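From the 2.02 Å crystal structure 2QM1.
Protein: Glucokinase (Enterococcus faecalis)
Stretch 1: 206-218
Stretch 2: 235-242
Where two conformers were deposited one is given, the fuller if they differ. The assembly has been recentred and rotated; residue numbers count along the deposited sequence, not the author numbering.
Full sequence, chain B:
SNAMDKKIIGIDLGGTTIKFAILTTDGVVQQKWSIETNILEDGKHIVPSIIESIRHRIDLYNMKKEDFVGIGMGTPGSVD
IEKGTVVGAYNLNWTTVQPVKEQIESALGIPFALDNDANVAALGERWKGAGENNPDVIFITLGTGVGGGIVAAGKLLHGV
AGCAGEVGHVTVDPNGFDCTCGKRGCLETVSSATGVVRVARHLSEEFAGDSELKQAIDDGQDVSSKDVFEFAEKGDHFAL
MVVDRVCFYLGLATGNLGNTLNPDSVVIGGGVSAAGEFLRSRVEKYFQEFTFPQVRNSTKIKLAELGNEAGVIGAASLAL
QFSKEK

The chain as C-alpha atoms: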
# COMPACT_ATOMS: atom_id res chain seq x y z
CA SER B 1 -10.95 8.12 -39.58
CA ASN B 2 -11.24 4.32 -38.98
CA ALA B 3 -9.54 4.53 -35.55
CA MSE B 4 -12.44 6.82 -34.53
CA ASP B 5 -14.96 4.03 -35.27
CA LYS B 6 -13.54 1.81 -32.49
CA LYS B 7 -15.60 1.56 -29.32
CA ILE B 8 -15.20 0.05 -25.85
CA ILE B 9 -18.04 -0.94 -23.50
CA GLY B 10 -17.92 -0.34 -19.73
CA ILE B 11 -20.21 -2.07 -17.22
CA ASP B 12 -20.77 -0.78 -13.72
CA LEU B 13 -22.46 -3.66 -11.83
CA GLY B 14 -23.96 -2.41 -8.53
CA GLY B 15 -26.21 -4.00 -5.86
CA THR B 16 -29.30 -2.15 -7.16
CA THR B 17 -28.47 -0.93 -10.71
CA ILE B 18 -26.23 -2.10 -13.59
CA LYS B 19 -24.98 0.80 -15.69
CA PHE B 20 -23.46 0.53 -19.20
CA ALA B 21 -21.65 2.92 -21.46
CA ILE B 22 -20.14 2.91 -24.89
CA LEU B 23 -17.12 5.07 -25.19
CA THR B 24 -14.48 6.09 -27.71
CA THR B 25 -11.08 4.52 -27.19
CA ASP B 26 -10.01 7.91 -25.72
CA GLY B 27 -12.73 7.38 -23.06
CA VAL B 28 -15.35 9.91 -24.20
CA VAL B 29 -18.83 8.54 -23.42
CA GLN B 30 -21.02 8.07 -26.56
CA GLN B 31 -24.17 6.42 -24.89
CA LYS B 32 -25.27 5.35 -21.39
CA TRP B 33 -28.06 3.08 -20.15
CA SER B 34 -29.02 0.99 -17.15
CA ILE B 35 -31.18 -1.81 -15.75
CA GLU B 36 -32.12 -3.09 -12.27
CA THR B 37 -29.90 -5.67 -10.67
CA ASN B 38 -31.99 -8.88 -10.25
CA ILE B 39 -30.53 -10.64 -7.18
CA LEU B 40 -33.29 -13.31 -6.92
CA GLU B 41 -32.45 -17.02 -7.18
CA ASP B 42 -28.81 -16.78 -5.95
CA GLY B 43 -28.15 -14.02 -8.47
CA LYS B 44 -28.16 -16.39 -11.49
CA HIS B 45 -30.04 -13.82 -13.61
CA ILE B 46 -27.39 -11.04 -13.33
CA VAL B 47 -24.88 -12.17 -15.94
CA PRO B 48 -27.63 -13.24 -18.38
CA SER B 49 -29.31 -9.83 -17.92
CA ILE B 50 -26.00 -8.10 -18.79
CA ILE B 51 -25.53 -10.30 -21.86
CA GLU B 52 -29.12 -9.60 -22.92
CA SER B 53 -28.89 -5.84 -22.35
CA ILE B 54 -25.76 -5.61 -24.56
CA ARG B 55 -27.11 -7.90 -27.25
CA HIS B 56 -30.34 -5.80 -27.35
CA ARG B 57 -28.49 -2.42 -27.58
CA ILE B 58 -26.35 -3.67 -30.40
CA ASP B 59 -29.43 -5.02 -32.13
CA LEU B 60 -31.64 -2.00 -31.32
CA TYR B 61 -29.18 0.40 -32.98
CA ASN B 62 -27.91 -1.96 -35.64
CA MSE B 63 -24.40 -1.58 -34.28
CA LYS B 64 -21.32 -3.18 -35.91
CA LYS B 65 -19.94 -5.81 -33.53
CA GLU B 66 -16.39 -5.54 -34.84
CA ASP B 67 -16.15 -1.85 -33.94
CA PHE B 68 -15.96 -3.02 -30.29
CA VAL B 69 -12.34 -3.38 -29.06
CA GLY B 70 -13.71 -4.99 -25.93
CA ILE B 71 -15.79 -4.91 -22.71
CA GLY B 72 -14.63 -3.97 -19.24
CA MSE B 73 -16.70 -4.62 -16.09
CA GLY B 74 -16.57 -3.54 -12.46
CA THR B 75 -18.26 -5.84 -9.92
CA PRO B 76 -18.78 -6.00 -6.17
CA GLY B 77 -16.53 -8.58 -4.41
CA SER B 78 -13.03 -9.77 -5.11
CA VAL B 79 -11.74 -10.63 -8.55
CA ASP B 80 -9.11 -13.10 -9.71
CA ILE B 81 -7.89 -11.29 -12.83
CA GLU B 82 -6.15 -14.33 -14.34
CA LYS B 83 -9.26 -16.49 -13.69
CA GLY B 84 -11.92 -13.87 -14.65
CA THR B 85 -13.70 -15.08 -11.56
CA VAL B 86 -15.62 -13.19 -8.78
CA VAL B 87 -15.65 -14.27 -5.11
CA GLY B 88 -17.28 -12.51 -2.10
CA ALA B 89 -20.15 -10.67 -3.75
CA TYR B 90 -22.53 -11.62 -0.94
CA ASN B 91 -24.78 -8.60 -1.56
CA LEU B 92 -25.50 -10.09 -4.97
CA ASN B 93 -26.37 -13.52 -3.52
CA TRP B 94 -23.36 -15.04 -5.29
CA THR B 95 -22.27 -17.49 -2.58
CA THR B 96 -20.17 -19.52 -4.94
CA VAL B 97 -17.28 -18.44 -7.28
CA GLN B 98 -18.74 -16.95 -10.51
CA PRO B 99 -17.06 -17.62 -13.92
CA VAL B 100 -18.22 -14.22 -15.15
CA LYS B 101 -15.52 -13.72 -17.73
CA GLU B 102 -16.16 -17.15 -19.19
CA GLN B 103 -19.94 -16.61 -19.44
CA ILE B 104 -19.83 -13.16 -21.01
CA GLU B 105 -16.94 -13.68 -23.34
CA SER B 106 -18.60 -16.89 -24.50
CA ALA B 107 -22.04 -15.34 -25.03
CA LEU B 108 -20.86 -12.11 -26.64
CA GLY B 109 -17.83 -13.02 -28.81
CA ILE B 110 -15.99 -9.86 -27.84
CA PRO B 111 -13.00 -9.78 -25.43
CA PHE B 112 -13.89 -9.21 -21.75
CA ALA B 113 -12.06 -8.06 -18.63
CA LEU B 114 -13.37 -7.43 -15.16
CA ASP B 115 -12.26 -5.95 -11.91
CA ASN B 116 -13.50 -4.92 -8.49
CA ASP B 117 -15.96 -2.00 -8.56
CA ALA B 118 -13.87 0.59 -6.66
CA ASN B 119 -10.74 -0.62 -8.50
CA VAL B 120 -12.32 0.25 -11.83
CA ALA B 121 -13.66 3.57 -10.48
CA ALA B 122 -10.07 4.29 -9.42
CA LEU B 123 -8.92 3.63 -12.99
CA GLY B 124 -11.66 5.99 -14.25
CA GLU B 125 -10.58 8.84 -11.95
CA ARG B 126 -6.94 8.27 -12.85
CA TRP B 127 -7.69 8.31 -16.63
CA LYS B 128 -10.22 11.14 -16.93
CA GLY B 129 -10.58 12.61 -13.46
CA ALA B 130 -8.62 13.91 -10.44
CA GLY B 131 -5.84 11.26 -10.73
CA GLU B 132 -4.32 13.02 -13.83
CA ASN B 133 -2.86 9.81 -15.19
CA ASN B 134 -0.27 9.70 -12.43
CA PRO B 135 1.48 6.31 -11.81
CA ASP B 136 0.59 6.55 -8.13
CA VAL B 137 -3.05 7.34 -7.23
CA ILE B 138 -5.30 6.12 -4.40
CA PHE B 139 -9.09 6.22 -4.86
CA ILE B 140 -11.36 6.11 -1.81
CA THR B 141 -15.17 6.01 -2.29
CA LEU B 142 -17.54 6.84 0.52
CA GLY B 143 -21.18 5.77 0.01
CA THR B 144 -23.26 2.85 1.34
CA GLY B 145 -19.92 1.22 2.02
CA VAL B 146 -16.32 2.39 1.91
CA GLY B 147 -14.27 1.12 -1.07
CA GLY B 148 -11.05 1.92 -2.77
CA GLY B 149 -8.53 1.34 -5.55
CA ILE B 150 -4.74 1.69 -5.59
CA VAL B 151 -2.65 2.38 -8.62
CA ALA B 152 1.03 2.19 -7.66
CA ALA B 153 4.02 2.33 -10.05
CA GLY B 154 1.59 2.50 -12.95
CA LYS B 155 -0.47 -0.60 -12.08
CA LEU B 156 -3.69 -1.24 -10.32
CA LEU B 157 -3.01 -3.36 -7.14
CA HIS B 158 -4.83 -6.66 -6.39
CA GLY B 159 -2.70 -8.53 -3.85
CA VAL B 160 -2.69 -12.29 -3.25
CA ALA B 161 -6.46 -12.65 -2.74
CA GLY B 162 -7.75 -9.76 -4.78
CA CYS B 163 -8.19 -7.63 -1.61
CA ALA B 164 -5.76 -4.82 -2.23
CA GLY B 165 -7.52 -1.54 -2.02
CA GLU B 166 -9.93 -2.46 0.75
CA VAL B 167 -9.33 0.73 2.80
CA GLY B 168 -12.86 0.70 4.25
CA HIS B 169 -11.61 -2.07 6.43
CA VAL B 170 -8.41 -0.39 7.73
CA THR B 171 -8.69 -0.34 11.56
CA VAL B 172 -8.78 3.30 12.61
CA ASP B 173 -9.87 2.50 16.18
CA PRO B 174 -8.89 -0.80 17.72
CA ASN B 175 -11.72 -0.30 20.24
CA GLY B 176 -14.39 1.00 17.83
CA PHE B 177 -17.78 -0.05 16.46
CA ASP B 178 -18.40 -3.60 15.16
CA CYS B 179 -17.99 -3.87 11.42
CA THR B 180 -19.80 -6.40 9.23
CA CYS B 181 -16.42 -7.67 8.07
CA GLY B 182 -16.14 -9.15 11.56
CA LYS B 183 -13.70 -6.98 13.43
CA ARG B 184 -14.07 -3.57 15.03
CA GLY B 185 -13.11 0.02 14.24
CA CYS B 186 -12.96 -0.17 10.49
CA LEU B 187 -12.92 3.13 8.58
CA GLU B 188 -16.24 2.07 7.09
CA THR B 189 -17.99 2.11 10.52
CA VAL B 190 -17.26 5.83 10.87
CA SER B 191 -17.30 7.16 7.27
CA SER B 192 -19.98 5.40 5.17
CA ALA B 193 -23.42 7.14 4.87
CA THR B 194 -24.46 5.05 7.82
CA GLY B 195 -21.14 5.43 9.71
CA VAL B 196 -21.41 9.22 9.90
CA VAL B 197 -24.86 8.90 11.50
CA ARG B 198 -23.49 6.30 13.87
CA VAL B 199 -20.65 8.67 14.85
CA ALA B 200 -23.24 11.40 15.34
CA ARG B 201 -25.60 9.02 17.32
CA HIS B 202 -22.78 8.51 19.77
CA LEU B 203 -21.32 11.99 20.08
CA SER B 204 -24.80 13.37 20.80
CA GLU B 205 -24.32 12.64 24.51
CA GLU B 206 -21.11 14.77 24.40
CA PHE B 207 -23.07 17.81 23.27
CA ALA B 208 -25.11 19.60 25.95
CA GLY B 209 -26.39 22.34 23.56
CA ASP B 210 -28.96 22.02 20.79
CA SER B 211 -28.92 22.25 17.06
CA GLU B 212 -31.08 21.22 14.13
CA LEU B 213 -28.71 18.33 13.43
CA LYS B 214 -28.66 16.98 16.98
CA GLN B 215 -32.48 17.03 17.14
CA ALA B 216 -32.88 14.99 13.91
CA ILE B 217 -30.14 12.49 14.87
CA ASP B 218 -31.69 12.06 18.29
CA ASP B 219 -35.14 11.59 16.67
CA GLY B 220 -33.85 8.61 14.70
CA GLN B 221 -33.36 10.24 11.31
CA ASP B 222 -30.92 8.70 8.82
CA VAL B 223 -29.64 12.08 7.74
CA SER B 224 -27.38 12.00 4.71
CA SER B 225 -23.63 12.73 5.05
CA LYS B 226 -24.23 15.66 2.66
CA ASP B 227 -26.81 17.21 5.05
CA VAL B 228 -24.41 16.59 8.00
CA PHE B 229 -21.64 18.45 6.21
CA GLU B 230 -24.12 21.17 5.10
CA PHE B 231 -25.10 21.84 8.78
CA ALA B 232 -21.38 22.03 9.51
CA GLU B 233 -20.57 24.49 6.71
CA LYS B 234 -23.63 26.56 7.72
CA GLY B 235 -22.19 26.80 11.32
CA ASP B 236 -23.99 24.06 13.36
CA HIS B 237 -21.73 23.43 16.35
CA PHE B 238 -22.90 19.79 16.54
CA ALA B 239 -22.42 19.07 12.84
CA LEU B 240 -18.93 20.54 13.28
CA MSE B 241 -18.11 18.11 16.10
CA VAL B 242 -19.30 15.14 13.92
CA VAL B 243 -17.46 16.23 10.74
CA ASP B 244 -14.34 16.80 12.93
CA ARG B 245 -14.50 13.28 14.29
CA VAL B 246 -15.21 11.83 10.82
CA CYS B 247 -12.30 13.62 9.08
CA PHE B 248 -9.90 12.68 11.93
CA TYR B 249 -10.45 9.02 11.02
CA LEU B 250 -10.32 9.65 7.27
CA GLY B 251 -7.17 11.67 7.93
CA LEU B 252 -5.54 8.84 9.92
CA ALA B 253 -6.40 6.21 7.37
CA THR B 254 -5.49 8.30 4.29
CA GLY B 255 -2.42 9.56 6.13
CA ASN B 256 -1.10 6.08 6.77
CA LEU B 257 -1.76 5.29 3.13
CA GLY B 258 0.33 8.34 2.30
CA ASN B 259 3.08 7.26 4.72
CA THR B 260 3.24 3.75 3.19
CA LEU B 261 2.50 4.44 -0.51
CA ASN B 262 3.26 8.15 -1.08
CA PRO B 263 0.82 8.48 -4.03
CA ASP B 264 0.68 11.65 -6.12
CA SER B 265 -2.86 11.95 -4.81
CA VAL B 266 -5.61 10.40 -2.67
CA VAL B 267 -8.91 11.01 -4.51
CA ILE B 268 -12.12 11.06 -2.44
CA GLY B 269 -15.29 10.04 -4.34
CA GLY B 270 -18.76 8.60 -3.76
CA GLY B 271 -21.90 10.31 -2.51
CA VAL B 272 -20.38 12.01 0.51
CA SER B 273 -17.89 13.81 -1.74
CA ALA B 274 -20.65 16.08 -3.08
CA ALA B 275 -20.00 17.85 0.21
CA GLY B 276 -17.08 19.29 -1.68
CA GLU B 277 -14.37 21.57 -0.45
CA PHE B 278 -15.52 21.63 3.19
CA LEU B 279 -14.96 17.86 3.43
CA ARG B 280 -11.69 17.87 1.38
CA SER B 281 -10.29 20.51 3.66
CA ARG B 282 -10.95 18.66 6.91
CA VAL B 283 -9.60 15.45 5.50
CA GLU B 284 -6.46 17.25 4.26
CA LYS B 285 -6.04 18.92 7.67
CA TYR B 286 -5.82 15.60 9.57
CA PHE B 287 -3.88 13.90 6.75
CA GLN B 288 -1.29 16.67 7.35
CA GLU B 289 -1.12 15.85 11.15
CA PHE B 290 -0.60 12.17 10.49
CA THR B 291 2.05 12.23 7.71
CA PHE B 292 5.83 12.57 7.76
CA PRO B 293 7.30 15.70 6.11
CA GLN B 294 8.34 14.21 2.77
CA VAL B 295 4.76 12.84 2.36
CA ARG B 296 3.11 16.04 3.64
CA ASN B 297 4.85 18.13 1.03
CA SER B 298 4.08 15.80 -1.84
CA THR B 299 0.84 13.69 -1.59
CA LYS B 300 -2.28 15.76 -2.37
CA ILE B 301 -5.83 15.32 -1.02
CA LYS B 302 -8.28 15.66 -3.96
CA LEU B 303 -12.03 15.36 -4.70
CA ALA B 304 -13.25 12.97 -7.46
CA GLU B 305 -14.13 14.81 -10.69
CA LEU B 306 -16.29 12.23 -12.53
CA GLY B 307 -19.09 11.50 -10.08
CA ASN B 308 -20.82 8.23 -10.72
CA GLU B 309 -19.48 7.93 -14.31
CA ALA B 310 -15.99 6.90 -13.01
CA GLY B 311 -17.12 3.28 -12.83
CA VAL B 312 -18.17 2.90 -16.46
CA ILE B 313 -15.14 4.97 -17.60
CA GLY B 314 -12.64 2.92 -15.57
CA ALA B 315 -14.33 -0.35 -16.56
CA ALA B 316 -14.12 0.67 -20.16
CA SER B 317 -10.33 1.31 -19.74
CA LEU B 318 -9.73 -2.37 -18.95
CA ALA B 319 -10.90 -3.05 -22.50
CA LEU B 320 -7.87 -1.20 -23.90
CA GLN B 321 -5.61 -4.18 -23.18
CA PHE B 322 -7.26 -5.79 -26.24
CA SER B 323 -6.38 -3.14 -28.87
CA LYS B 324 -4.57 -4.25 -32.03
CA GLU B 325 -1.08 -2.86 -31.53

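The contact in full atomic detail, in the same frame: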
# COMPACT_ATOMS: atom_id res chain seq x y z
N GLU B 206 -22.24 13.90 24.08
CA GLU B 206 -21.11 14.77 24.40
C GLU B 206 -21.43 16.22 24.02
O GLU B 206 -20.55 17.09 24.01
CB GLU B 206 -19.85 14.30 23.66
CG GLU B 206 -19.47 12.85 23.98
CD GLU B 206 -18.14 12.44 23.38
OE1 GLU B 206 -17.28 13.35 23.20
OE2 GLU B 206 -17.96 11.22 23.10
N PHE B 207 -22.69 16.49 23.69
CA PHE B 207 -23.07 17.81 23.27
C PHE B 207 -24.30 18.23 24.05
O PHE B 207 -25.41 17.75 23.77
CB PHE B 207 -23.31 17.86 21.76
CG PHE B 207 -23.54 19.24 21.22
CD1 PHE B 207 -24.82 19.72 21.04
CD2 PHE B 207 -22.48 20.07 20.92
CE1 PHE B 207 -25.04 21.01 20.55
CE2 PHE B 207 -22.69 21.37 20.44
CZ PHE B 207 -23.97 21.83 20.26
N ALA B 208 -24.08 19.11 25.03
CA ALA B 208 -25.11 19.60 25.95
C ALA B 208 -26.01 20.69 25.36
O ALA B 208 -27.05 21.02 25.95
CB ALA B 208 -24.46 20.08 27.28
N GLY B 209 -25.61 21.27 24.22
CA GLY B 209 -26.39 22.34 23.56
C GLY B 209 -27.51 21.76 22.70
O GLY B 209 -27.88 20.59 22.86
N ASP B 210 -28.10 22.58 21.83
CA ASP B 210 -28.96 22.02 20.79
C ASP B 210 -28.80 22.70 19.44
O ASP B 210 -28.42 23.86 19.32
CB ASP B 210 -30.45 21.92 21.18
CG ASP B 210 -31.21 20.92 20.30
OD1 ASP B 210 -30.90 19.72 20.34
OD2 ASP B 210 -32.12 21.35 19.56
N SER B 211 -29.15 21.91 18.43
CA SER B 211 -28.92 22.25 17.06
C SER B 211 -29.94 21.49 16.21
O SER B 211 -30.49 20.49 16.64
CB SER B 211 -27.49 21.84 16.70
OG SER B 211 -27.32 20.42 16.58
N GLU B 212 -30.19 21.96 15.00
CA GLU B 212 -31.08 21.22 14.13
C GLU B 212 -30.60 19.81 13.83
O GLU B 212 -31.43 18.89 13.71
CB GLU B 212 -31.37 21.97 12.83
CG GLU B 212 -32.79 21.68 12.32
CD GLU B 212 -33.34 22.77 11.42
OE1 GLU B 212 -32.84 22.88 10.28
OE2 GLU B 212 -34.28 23.49 11.84
N LEU B 213 -29.27 19.63 13.72
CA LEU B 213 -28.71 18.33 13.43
C LEU B 213 -28.88 17.35 14.61
O LEU B 213 -29.24 16.18 14.40
CB LEU B 213 -27.23 18.39 13.01
CG LEU B 213 -26.60 16.99 12.81
CD1 LEU B 213 -27.39 16.15 11.82
CD2 LEU B 213 -25.12 16.98 12.44
N LYS B 214 -28.59 17.82 15.81
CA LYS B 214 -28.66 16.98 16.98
C LYS B 214 -30.11 16.46 17.17
O LYS B 214 -30.31 15.27 17.41
CB LYS B 214 -28.18 17.73 18.23
CG LYS B 214 -28.23 16.87 19.51
CD LYS B 214 -28.37 17.72 20.73
CE LYS B 214 -29.12 17.01 21.86
NZ LYS B 214 -28.49 15.76 22.37
N GLN B 215 -31.07 17.37 17.06
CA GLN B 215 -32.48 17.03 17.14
C GLN B 215 -32.88 15.90 16.18
O GLN B 215 -33.52 14.94 16.60
CB GLN B 215 -33.33 18.26 16.88
CG GLN B 215 -33.34 19.29 18.02
CD GLN B 215 -34.54 20.22 17.95
OE1 GLN B 215 -34.41 21.43 18.12
NE2 GLN B 215 -35.72 19.65 17.73
N ALA B 216 -32.50 16.01 14.90
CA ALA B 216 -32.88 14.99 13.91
C ALA B 216 -32.18 13.64 14.14
O ALA B 216 -32.79 12.56 13.95
CB ALA B 216 -32.63 15.47 12.53
N ILE B 217 -30.89 13.69 14.50
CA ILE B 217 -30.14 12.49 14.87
C ILE B 217 -30.84 11.79 16.05
O ILE B 217 -31.17 10.60 15.99
CB ILE B 217 -28.66 12.84 15.21
CG1 ILE B 217 -27.89 13.23 13.92
CG2 ILE B 217 -27.97 11.72 15.98
CD1 ILE B 217 -27.66 12.13 12.83
N ASP B 218 -31.11 12.58 17.08
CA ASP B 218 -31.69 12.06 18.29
C ASP B 218 -33.09 11.49 18.09
O ASP B 218 -33.48 10.53 18.78
CB ASP B 218 -31.67 13.13 19.36
CG ASP B 218 -30.28 13.32 19.98
OD1 ASP B 218 -29.45 12.39 19.94
OD2 ASP B 218 -30.04 14.40 20.52
N GLY B 235 -22.53 26.36 9.94
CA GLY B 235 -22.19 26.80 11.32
C GLY B 235 -22.73 26.05 12.54
O GLY B 235 -22.52 26.49 13.68
N ASP B 236 -23.39 24.91 12.31
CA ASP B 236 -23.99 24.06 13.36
C ASP B 236 -22.90 23.40 14.20
O ASP B 236 -22.15 22.52 13.71
CB ASP B 236 -24.88 22.98 12.69
CG ASP B 236 -25.67 22.13 13.69
OD1 ASP B 236 -26.78 21.66 13.33
OD2 ASP B 236 -25.18 21.90 14.82
N HIS B 237 -22.82 23.83 15.46
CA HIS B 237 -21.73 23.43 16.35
C HIS B 237 -21.71 21.89 16.54
O HIS B 237 -20.65 21.30 16.73
CB HIS B 237 -21.83 24.15 17.70
CG HIS B 237 -21.46 25.60 17.66
ND1 HIS B 237 -21.44 26.36 16.51
CD2 HIS B 237 -21.14 26.46 18.67
CE1 HIS B 237 -21.09 27.60 16.80
NE2 HIS B 237 -20.90 27.69 18.11
N PHE B 238 -22.87 21.24 16.44
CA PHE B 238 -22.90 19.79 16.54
C PHE B 238 -22.40 19.13 15.27
O PHE B 238 -21.55 18.26 15.34
CB PHE B 238 -24.28 19.23 16.96
CG PHE B 238 -24.28 17.73 17.17
CD1 PHE B 238 -23.44 17.15 18.13
CD2 PHE B 238 -25.11 16.90 16.42
CE1 PHE B 238 -23.40 15.77 18.34
CE2 PHE B 238 -25.10 15.52 16.61
CZ PHE B 238 -24.23 14.94 17.57
N ALA B 239 -22.94 19.53 14.13
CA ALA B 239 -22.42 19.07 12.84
C ALA B 239 -20.90 19.22 12.72
O ALA B 239 -20.24 18.43 12.06
CB ALA B 239 -23.10 19.77 11.71
N LEU B 240 -20.36 20.24 13.38
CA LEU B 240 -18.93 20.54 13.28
C LEU B 240 -18.11 19.57 14.13
O LEU B 240 -16.96 19.26 13.79
CB LEU B 240 -18.64 22.00 13.71
CG LEU B 240 -19.05 23.09 12.72
CD1 LEU B 240 -19.14 24.48 13.38
CD2 LEU B 240 -18.07 23.06 11.53
N MSE B 241 -18.70 19.13 15.24
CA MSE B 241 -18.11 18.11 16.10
C MSE B 241 -18.08 16.76 15.38
O MSE B 241 -17.06 16.06 15.45
CB MSE B 241 -18.89 18.02 17.41
CG MSE B 241 -18.23 17.22 18.54
SE MSE B 241 -19.39 16.98 20.12
CE MSE B 241 -18.92 18.67 20.94
N VAL B 242 -19.17 16.42 14.67
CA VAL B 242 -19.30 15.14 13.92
C VAL B 242 -18.36 15.06 12.72
O VAL B 242 -17.59 14.12 12.61
CB VAL B 242 -20.76 14.84 13.45
CG1 VAL B 242 -20.86 13.47 12.76
CG2 VAL B 242 -21.73 14.92 14.64

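Contact between residues 206-218 and 235-242 of Enterococcus faecalis glucokinase, two segments of one chain that bury 501 Å² between them. Helix 212-218 and the start of helix 237-242 approach to 8.7 Å between axes, with their N-to-C directions 70° apart, so the two cross steeply and meet near their N-terminal ends. Phe238 has the largest area covered by the other stretch. Its chi1 is t, its CA-to-CB bond points toward the first stretch, and its buried ring lies along helix 212-218. Lys214 CG lies over one face of this ring, with Lys214 CB 3.7 Å from Phe238 CD2; the aliphatic part of the lysine thus packs on the aromatic ring while its end leads away, Lys214 NZ forming a salt bridge with Asp218 OD2 at 2.8 Å. Ile217 CG1 sits at the ring edge, 4.5 Å from Phe238 CE2, and Leu213 CG approaches Phe238 CD2 to 3.9 Å. Leu213 also reaches past the ring to the helix backbone: its CD2 is 3.4 Å from Ala239 CA and 3.5 Å from Ala239 CB, so the leucine packs closely against the alanine.

Phe207, second in covered area, comes from the loop before the first helix. Phe238 CB stands over the face of the Phe207 ring, 4.0 Å from its centroid and only 8° off the normal, a CH-pi contact. The two aromatic rings are oblique, their planes at 47° and centroids 5.4 Å apart, and Phe207 CB lies 3.7 Å from Phe238 CD1. At the edge of the Phe207 ring, the CE methyl of selenomethionine Met241 comes within 3.8 Å of Phe207 CD2; the same CE is 3.8 Å from Glu206 O. Met241 lies one helical turn after His237, whose CB is 4.0 Å from Phe207 CE2, so the phenylalanine touches successive turns of one helix.

Polar contacts gather at the two helix starts. Asp236 is the N-cap of its own helix: its OD2 accepts from Phe238 N at 2.9 Å and, weakly, from Ala239 N at 3.3 Å. Its other carboxylate oxygen, OD1, accepts from Leu213 N at 3.2 Å (N-H...O angle 153°), a hydrogen bond that joins the two stretches. A single side chain therefore engages free backbone NH groups in the first turns of both helices. Ser211 caps the first helix, its OG accepting from Lys214 N at 3.0 Å, and the same OG packs 3.3 Å from Phe238 CB, bringing the polar caps directly against the aromatic cluster.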